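Local coordinates for protein polyketide synthase/nonribosomal peptide synthetase hybrid RzxB (Pseudomonas fluorescens, PDB 5IL6) that probably dehydrates beta-hydroxyacyl intermediates during assembly of the polyketide rhizoxin, through the dehydratase domain of a hybrid polyketide synthase/nonribosomal peptide synthetase, at residues A[54-59]-A[126-131]; A[215-220]-A[261-266]. One frame throughout, in Å; residues are numbered along the deposited sequence.

Contact 1. Residues A[54-59]-A[126-131]; sequences AAMIVM and LHCQAR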
ATOM      1  N   ALA A  54       2.170  -2.037   0.107  1.00 17.20           N
ATOM      2  CA  ALA A  54       0.935  -1.566   0.725  1.00 17.32           C
ATOM      3  C   ALA A  54       0.865  -1.958   2.193  1.00 16.58           C
ATOM      4  O   ALA A  54       0.328  -1.203   3.013  1.00 18.92           O
ATOM      5  CB  ALA A  54      -0.275  -2.125  -0.023  1.00 24.25           C
ATOM      6  N   ALA A  55       1.399  -3.129   2.545  1.00 17.52           N
ATOM      7  CA  ALA A  55       1.294  -3.598   3.923  1.00 21.85           C
ATOM      8  C   ALA A  55       2.036  -2.678   4.881  1.00 22.72           C
ATOM      9  O   ALA A  55       1.618  -2.513   6.032  1.00 21.77           O
ATOM     10  CB  ALA A  55       1.827  -5.025   4.033  1.00 24.64           C
ATOM     11  N   MET A  56       3.135  -2.071   4.432  1.00 20.22           N
ATOM     12  CA  MET A  56       3.864  -1.164   5.308  1.00 22.31           C
ATOM     13  C   MET A  56       3.082   0.121   5.544  1.00 19.08           C
ATOM     14  O   MET A  56       3.151   0.695   6.635  1.00 18.35           O
ATOM     15  CB  MET A  56       5.237  -0.865   4.717  1.00 31.02           C
ATOM     16  CG  MET A  56       6.114  -2.101   4.624  1.00 34.09           C
ATOM     17  SD  MET A  56       7.807  -1.752   4.132  1.00 37.90           S
ATOM     18  CE  MET A  56       8.314  -3.368   3.553  1.00 42.07           C
ATOM     19  N   ILE A  57       2.310   0.571   4.553  1.00 20.22           N
ATOM     20  CA  ILE A  57       1.425   1.715   4.760  1.00 19.10           C
ATOM     21  C   ILE A  57       0.397   1.393   5.835  1.00 18.75           C
ATOM     22  O   ILE A  57       0.118   2.209   6.721  1.00 18.84           O
ATOM     23  CB  ILE A  57       0.752   2.117   3.436  1.00 21.17           C
ATOM     24  CG1 ILE A  57       1.780   2.741   2.488  1.00 20.78           C
ATOM     25  CG2 ILE A  57      -0.416   3.076   3.685  1.00 22.98           C
ATOM     26  CD1 ILE A  57       1.265   2.976   1.083  1.00 23.76           C
ATOM     27  N   VAL A  58      -0.198   0.202   5.758  1.00 17.51           N
ATOM     28  CA  VAL A  58      -1.187  -0.202   6.753  1.00 18.48           C
ATOM     29  C   VAL A  58      -0.548  -0.283   8.132  1.00 17.81           C
ATOM     30  O   VAL A  58      -1.166   0.069   9.143  1.00 20.18           O
ATOM     31  CB  VAL A  58      -1.831  -1.541   6.346  1.00 19.06           C
ATOM     32  CG1 VAL A  58      -2.724  -2.076   7.461  1.00 23.31           C
ATOM     33  CG2 VAL A  58      -2.622  -1.374   5.055  1.00 20.00           C
ATOM     34  N   MET A  59       0.695  -0.755   8.198  1.00 20.19           N
ATOM     35  CA  MET A  59       1.382  -0.836   9.481  1.00 22.47           C
ATOM     36  C   MET A  59       1.582   0.546  10.084  1.00 22.10           C
ATOM     37  O   MET A  59       1.436   0.730  11.298  1.00 20.60           O
ATOM     38  CB  MET A  59       2.714  -1.552   9.295  1.00 25.30           C
ATOM     39  CG  MET A  59       3.473  -1.842  10.582  1.00 42.22           C
ATOM     40  SD  MET A  59       5.032  -2.709  10.299  1.00 44.75           S
ATOM     41  CE  MET A  59       4.580  -3.817   8.965  1.00 23.91           C
ATOM     42  N   LEU A 126      16.960  -0.505   6.891  1.00 36.90           N
ATOM     43  CA  LEU A 126      15.775   0.338   6.808  1.00 33.92           C
ATOM     44  C   LEU A 126      14.959  -0.081   5.591  1.00 28.82           C
ATOM     45  O   LEU A 126      15.466  -0.079   4.464  1.00 31.88           O
ATOM     46  CB  LEU A 126      16.172   1.811   6.725  1.00 40.11           C
ATOM     47  CG  LEU A 126      15.026   2.827   6.670  1.00 38.35           C
ATOM     48  CD1 LEU A 126      14.245   2.833   7.974  1.00 34.18           C
ATOM     49  CD2 LEU A 126      15.559   4.218   6.364  1.00 42.63           C
ATOM     50  N   HIS A 127      13.697  -0.440   5.817  1.00 23.95           N
ATOM     51  CA  HIS A 127      12.819  -0.896   4.746  1.00 24.68           C
ATOM     52  C   HIS A 127      11.827   0.160   4.293  1.00 24.81           C
ATOM     53  O   HIS A 127      11.455   0.179   3.115  1.00 28.49           O
ATOM     54  CB  HIS A 127      12.049  -2.144   5.191  1.00 23.40           C
ATOM     55  CG  HIS A 127      12.896  -3.375   5.283  1.00 25.18           C
ATOM     56  ND1 HIS A 127      13.278  -4.099   4.174  1.00 24.66           N
ATOM     57  CD2 HIS A 127      13.437  -4.009   6.350  1.00 27.74           C
ATOM     58  CE1 HIS A 127      14.016  -5.127   4.554  1.00 30.01           C
ATOM     59  NE2 HIS A 127      14.129  -5.094   5.869  1.00 27.61           N
ATOM     60  N   CYS A 128      11.393   1.037   5.192  1.00 22.12           N
ATOM     61  CA  CYS A 128      10.413   2.057   4.856  1.00 20.75           C
ATOM     62  C   CYS A 128      10.585   3.229   5.807  1.00 22.64           C
ATOM     63  O   CYS A 128      10.876   3.042   6.991  1.00 22.86           O
ATOM     64  CB  CYS A 128       8.982   1.509   4.936  1.00 20.95           C
ATOM     65  SG  CYS A 128       7.694   2.699   4.459  1.00 23.33           S
ATOM     66  N   GLN A 129      10.407   4.432   5.275  1.00 20.97           N
ATOM     67  CA  GLN A 129      10.560   5.662   6.032  1.00 26.16           C
ATOM     68  C   GLN A 129       9.489   6.636   5.571  1.00 23.01           C
ATOM     69  O   GLN A 129       9.192   6.715   4.377  1.00 21.06           O
ATOM     70  CB  GLN A 129      11.963   6.252   5.831  1.00 43.07           C
ATOM     71  CG  GLN A 129      12.196   7.620   6.447  1.00 60.97           C
ATOM     72  CD  GLN A 129      13.411   8.305   5.858  1.00 75.69           C
ATOM     73  OE1 GLN A 129      14.418   8.507   6.539  1.00 81.84           O
ATOM     74  NE2 GLN A 129      13.327   8.662   4.580  1.00 79.24           N
ATOM     75  N   ALA A 130       8.892   7.356   6.516  1.00 22.80           N
ATOM     76  CA  ALA A 130       7.856   8.319   6.174  1.00 24.12           C
ATOM     77  C   ALA A 130       7.657   9.265   7.347  1.00 23.72           C
ATOM     78  O   ALA A 130       8.199   9.067   8.437  1.00 20.76           O
ATOM     79  CB  ALA A 130       6.541   7.620   5.815  1.00 24.86           C
ATOM     80  N   ARG A 131       6.855  10.298   7.105  1.00 24.17           N
ATOM     81  CA  ARG A 131       6.385  11.200   8.142  1.00 27.08           C
ATOM     82  C   ARG A 131       4.865  11.231   8.087  1.00 28.83           C
ATOM     83  O   ARG A 131       4.265  10.987   7.036  1.00 33.49           O
ATOM     84  CB  ARG A 131       6.964  12.618   7.980  1.00 37.91           C
ATOM     85  CG  ARG A 131       6.242  13.470   6.950  1.00 55.09           C
ATOM     86  CD  ARG A 131       6.883  14.830   6.771  1.00 69.83           C
ATOM     87  NE  ARG A 131       5.930  15.761   6.166  1.00 80.53           N
ATOM     88  CZ  ARG A 131       6.039  16.288   4.948  1.00 89.74           C
ATOM     89  NH1 ARG A 131       7.075  16.004   4.170  1.00 93.48           N
ATOM     90  NH2 ARG A 131       5.105  17.121   4.505  1.00 94.04           N
TER

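Contact 2. Residues A[215-220]-A[261-266]; sequences MALLLD and YCFDLA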
ATOM      1  N   MET A 215      -1.377  -0.711 -13.890  1.00 25.12           N
ATOM      2  CA  MET A 215      -0.982  -1.442 -15.087  1.00 29.54           C
ATOM      3  C   MET A 215      -1.947  -1.196 -16.238  1.00 30.57           C
ATOM      4  O   MET A 215      -1.563  -1.324 -17.406  1.00 30.29           O
ATOM      5  CB  MET A 215      -0.890  -2.935 -14.777  1.00 32.41           C
ATOM      6  CG  MET A 215      -0.417  -3.785 -15.947  1.00 33.53           C
ATOM      7  SD  MET A 215       1.217  -3.274 -16.516  1.00 33.91           S
ATOM      8  CE  MET A 215       2.247  -3.919 -15.202  1.00 36.85           C
ATOM      9  N   ALA A 216      -3.202  -0.848 -15.937  1.00 31.95           N
ATOM     10  CA  ALA A 216      -4.147  -0.509 -16.994  1.00 34.27           C
ATOM     11  C   ALA A 216      -3.583   0.580 -17.897  1.00 33.26           C
ATOM     12  O   ALA A 216      -3.834   0.591 -19.108  1.00 36.41           O
ATOM     13  CB  ALA A 216      -5.477  -0.057 -16.389  1.00 35.33           C
ATOM     14  N   LEU A 217      -2.827   1.510 -17.321  1.00 27.15           N
ATOM     15  CA  LEU A 217      -2.274   2.638 -18.055  1.00 30.70           C
ATOM     16  C   LEU A 217      -0.910   2.353 -18.673  1.00 40.58           C
ATOM     17  O   LEU A 217      -0.383   3.214 -19.386  1.00 43.93           O
ATOM     18  CB  LEU A 217      -2.174   3.851 -17.123  1.00 31.21           C
ATOM     19  CG  LEU A 217      -3.509   4.343 -16.552  1.00 32.48           C
ATOM     20  CD1 LEU A 217      -3.297   5.463 -15.547  1.00 36.85           C
ATOM     21  CD2 LEU A 217      -4.437   4.811 -17.667  1.00 35.49           C
ATOM     22  N   LEU A 218      -0.328   1.175 -18.432  1.00 40.69           N
ATOM     23  CA  LEU A 218       1.027   0.879 -18.879  1.00 41.13           C
ATOM     24  C   LEU A 218       1.134  -0.276 -19.865  1.00 43.48           C
ATOM     25  O   LEU A 218       2.225  -0.498 -20.403  1.00 37.29           O
ATOM     26  CB  LEU A 218       1.926   0.570 -17.671  1.00 39.78           C
ATOM     27  CG  LEU A 218       2.069   1.674 -16.621  1.00 37.07           C
ATOM     28  CD1 LEU A 218       2.927   1.192 -15.467  1.00 34.01           C
ATOM     29  CD2 LEU A 218       2.670   2.930 -17.238  1.00 37.26           C
ATOM     30  N   LEU A 219       0.049  -1.007 -20.135  1.00 48.26           N
ATOM     31  CA  LEU A 219       0.149  -2.173 -21.008  1.00 53.36           C
ATOM     32  C   LEU A 219       0.761  -1.810 -22.357  1.00 55.02           C
ATOM     33  O   LEU A 219       1.618  -2.537 -22.872  1.00 49.13           O
ATOM     34  CB  LEU A 219      -1.229  -2.806 -21.203  1.00 56.36           C
ATOM     35  CG  LEU A 219      -1.776  -3.637 -20.040  1.00 62.12           C
ATOM     36  CD1 LEU A 219      -3.225  -4.019 -20.300  1.00 62.29           C
ATOM     37  CD2 LEU A 219      -0.929  -4.881 -19.795  1.00 69.04           C
ATOM     38  N   ASP A 220       0.336  -0.689 -22.943  1.00 66.80           N
ATOM     39  CA  ASP A 220       0.840  -0.309 -24.260  1.00 82.34           C
ATOM     40  C   ASP A 220       2.274   0.205 -24.187  1.00 77.16           C
ATOM     41  O   ASP A 220       3.083  -0.076 -25.077  1.00 69.07           O
ATOM     42  CB  ASP A 220      -0.083   0.733 -24.892  1.00 98.40           C
ATOM     43  CG  ASP A 220      -1.394   0.135 -25.363  1.00110.75           C
ATOM     44  OD1 ASP A 220      -1.371  -0.981 -25.925  1.00115.59           O
ATOM     45  OD2 ASP A 220      -2.448   0.776 -25.168  1.00114.51           O
ATOM     46  N   TYR A 261       7.642   5.952 -13.260  1.00 24.62           N
ATOM     47  CA  TYR A 261       6.230   6.176 -13.540  1.00 26.80           C
ATOM     48  C   TYR A 261       5.555   6.679 -12.273  1.00 27.15           C
ATOM     49  O   TYR A 261       5.877   6.225 -11.171  1.00 28.14           O
ATOM     50  CB  TYR A 261       5.553   4.889 -14.026  1.00 27.27           C
ATOM     51  CG  TYR A 261       6.209   4.293 -15.249  1.00 27.79           C
ATOM     52  CD1 TYR A 261       7.322   3.470 -15.129  1.00 25.66           C
ATOM     53  CD2 TYR A 261       5.721   4.554 -16.521  1.00 31.98           C
ATOM     54  CE1 TYR A 261       7.930   2.925 -16.243  1.00 32.54           C
ATOM     55  CE2 TYR A 261       6.321   4.012 -17.642  1.00 36.60           C
ATOM     56  CZ  TYR A 261       7.423   3.197 -17.496  1.00 36.50           C
ATOM     57  OH  TYR A 261       8.026   2.654 -18.606  1.00 38.54           O
ATOM     58  N   CYS A 262       4.617   7.609 -12.431  1.00 22.40           N
ATOM     59  CA  CYS A 262       3.958   8.247 -11.299  1.00 22.22           C
ATOM     60  C   CYS A 262       2.455   8.309 -11.538  1.00 23.00           C
ATOM     61  O   CYS A 262       2.006   8.529 -12.666  1.00 23.63           O
ATOM     62  CB  CYS A 262       4.510   9.659 -11.068  1.00 29.30           C
ATOM     63  SG  CYS A 262       3.946  10.427  -9.538  1.00 31.68           S
ATOM     64  N   PHE A 263       1.685   8.113 -10.467  1.00 22.33           N
ATOM     65  CA  PHE A 263       0.231   8.069 -10.551  1.00 24.32           C
ATOM     66  C   PHE A 263      -0.379   8.710  -9.314  1.00 27.83           C
ATOM     67  O   PHE A 263       0.230   8.732  -8.242  1.00 23.97           O
ATOM     68  CB  PHE A 263      -0.292   6.628 -10.665  1.00 22.89           C
ATOM     69  CG  PHE A 263       0.311   5.847 -11.796  1.00 26.17           C
ATOM     70  CD1 PHE A 263       1.493   5.150 -11.619  1.00 24.87           C
ATOM     71  CD2 PHE A 263      -0.309   5.804 -13.034  1.00 30.07           C
ATOM     72  CE1 PHE A 263       2.050   4.430 -12.656  1.00 25.90           C
ATOM     73  CE2 PHE A 263       0.244   5.083 -14.074  1.00 31.54           C
ATOM     74  CZ  PHE A 263       1.425   4.396 -13.884  1.00 30.70           C
ATOM     75  N   ASP A 264      -1.596   9.225  -9.474  1.00 26.92           N
ATOM     76  CA  ASP A 264      -2.458   9.570  -8.354  1.00 26.77           C
ATOM     77  C   ASP A 264      -3.641   8.611  -8.334  1.00 25.06           C
ATOM     78  O   ASP A 264      -4.190   8.263  -9.386  1.00 25.58           O
ATOM     79  CB  ASP A 264      -2.959  11.014  -8.445  1.00 33.12           C
ATOM     80  CG  ASP A 264      -1.831  12.019  -8.577  1.00 40.63           C
ATOM     81  OD1 ASP A 264      -0.932  12.026  -7.710  1.00 35.84           O
ATOM     82  OD2 ASP A 264      -1.849  12.814  -9.542  1.00 43.39           O
ATOM     83  N   LEU A 265      -4.030   8.180  -7.136  1.00 24.02           N
ATOM     84  CA  LEU A 265      -5.123   7.236  -6.971  1.00 24.23           C
ATOM     85  C   LEU A 265      -6.088   7.753  -5.915  1.00 23.25           C
ATOM     86  O   LEU A 265      -5.697   8.463  -4.985  1.00 25.87           O
ATOM     87  CB  LEU A 265      -4.626   5.836  -6.558  1.00 27.94           C
ATOM     88  CG  LEU A 265      -3.718   5.077  -7.531  1.00 33.43           C
ATOM     89  CD1 LEU A 265      -2.278   5.569  -7.453  1.00 39.88           C
ATOM     90  CD2 LEU A 265      -3.789   3.579  -7.262  1.00 33.40           C
ATOM     91  N   ALA A 266      -7.355   7.386  -6.072  1.00 28.35           N
ATOM     92  CA  ALA A 266      -8.376   7.685  -5.078  1.00 29.06           C
ATOM     93  C   ALA A 266      -9.269   6.464  -4.941  1.00 27.07           C
ATOM     94  O   ALA A 266      -9.701   5.892  -5.947  1.00 27.37           O
ATOM     95  CB  ALA A 266      -9.200   8.916  -5.470  1.00 29.45           C
TER

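Contact 1. Residues A[54-59]-A[126-131]
M56 reaches from the helix to the strand and sets its sulfur against C128, with SD 3.6 Å from C128 CB. This is the tight part of the contact. Beyond CG the methionine chain runs extended, chi2 -173°, which carries SD across the space between two backbones whose nearest CA atoms, those of M56 and C128, are 7.3 Å apart. A long, unbranched and apolar side chain suits that span, and the small cysteine opposite lets the thioether come close. The thiol of C128 is turned anti to its own backbone N (chi1 -177°), and its SG stands 4.5 Å from M56 SD.

In the hot-dog fold of dehydratase domains a strongly curved antiparallel sheet wraps a central helix; helix 53-67 fills that place here, and strand 124-135 is part of the wrapping. The strand carries a classic beta bulge in which H127 and C128 both face I115. H127 takes a helix-like backbone conformation, and as a result two consecutive side chains start out toward the helix.

Packing is looser at H127. The methyl CE of M56 lies 4.3 Å from H127 CB, and the imidazole then leads away from the helix, where ND1 hydrogen-bonds Q87 O and the ring meets F89 edge-to-face. M56 itself also rests on I115 of the adjacent strand. Farther along the strand the polar residues belong to the outer side: Q129 is partly exposed and touches S84 and R86, while the exposed R131 forms a salt bridge through NH1 with D82 OD2.

Contact 2. Residues A[215-220]-A[261-266]
L217 and L218, consecutive residues of the loop after helix 204-212, clasp the rim of the F263 phenyl ring. They belong to the second hot-dog unit of the domain, whose strand 261-268 carries the ring. L217 brings CD1 up near the ring plane, 3.9 Å from F263 CE2. L218 points against the direction of the F263 side chain and meets the outer corner of the ring, its CD2 lying in the ring plane 3.9 Å from F263 CZ. The same methyl also serves the neighbouring aromatic: L218 CD2 is 3.5 Å from Y261 CD2, approaching that ring at a slant, so one branch of the leucine fills the angle between two rings.

Strand 261-268 offers alternate residues to one side. Y261 and F263 therefore both start toward the loop, and with chi1 of -54° F263 holds its ring anti to its carbonyl carbon, edge-on to the leucines. Flat, apolar phenylalanine suits the buried place between branched chains, whereas tyrosine sits where the contact becomes partly exposed. An alanine in place of F263 would take away the ring rim that both leucines touch, and would probably open a gap between loop and strand, leaving the L217 and L218 branches freer to turn.

Outside this first shell, R253 of the adjacent strand 246-254 packs against L218, Y261 and F263, while I251 supports L217. Backbone bonds to L281 and F283 hold the strand from its other neighbour. The loop is steadied by M215, which lies on C157, R160 and F161 of helix 154-164, and by L219 O, hydrogen-bonded to R160 NH1. Within the loop the backbone turns back on itself, and L218 N donates to M215 O at 3.0 Å.

Overall arrangement
Contacts 1 and 2 follow each other along the chain, the first closing before the second opens, and their centres lie 21 Å apart with nearest atoms about 10 Å apart. Each belongs to a different half of the double hot-dog fold, yet the strands they use are linked: 124-135 pairs with 77-85, which pairs with 230-239, then 274-284 and finally 261-268. Helix 204-212 gives a second link, since L207 and D208 touch A54 of contact 1 and the loop of contact 2 follows that helix. Contact 1 is thus one point where the central helix of the first half meets its curved sheet, while contact 2 joins the loop after helix 204-212 to a strand of the other half.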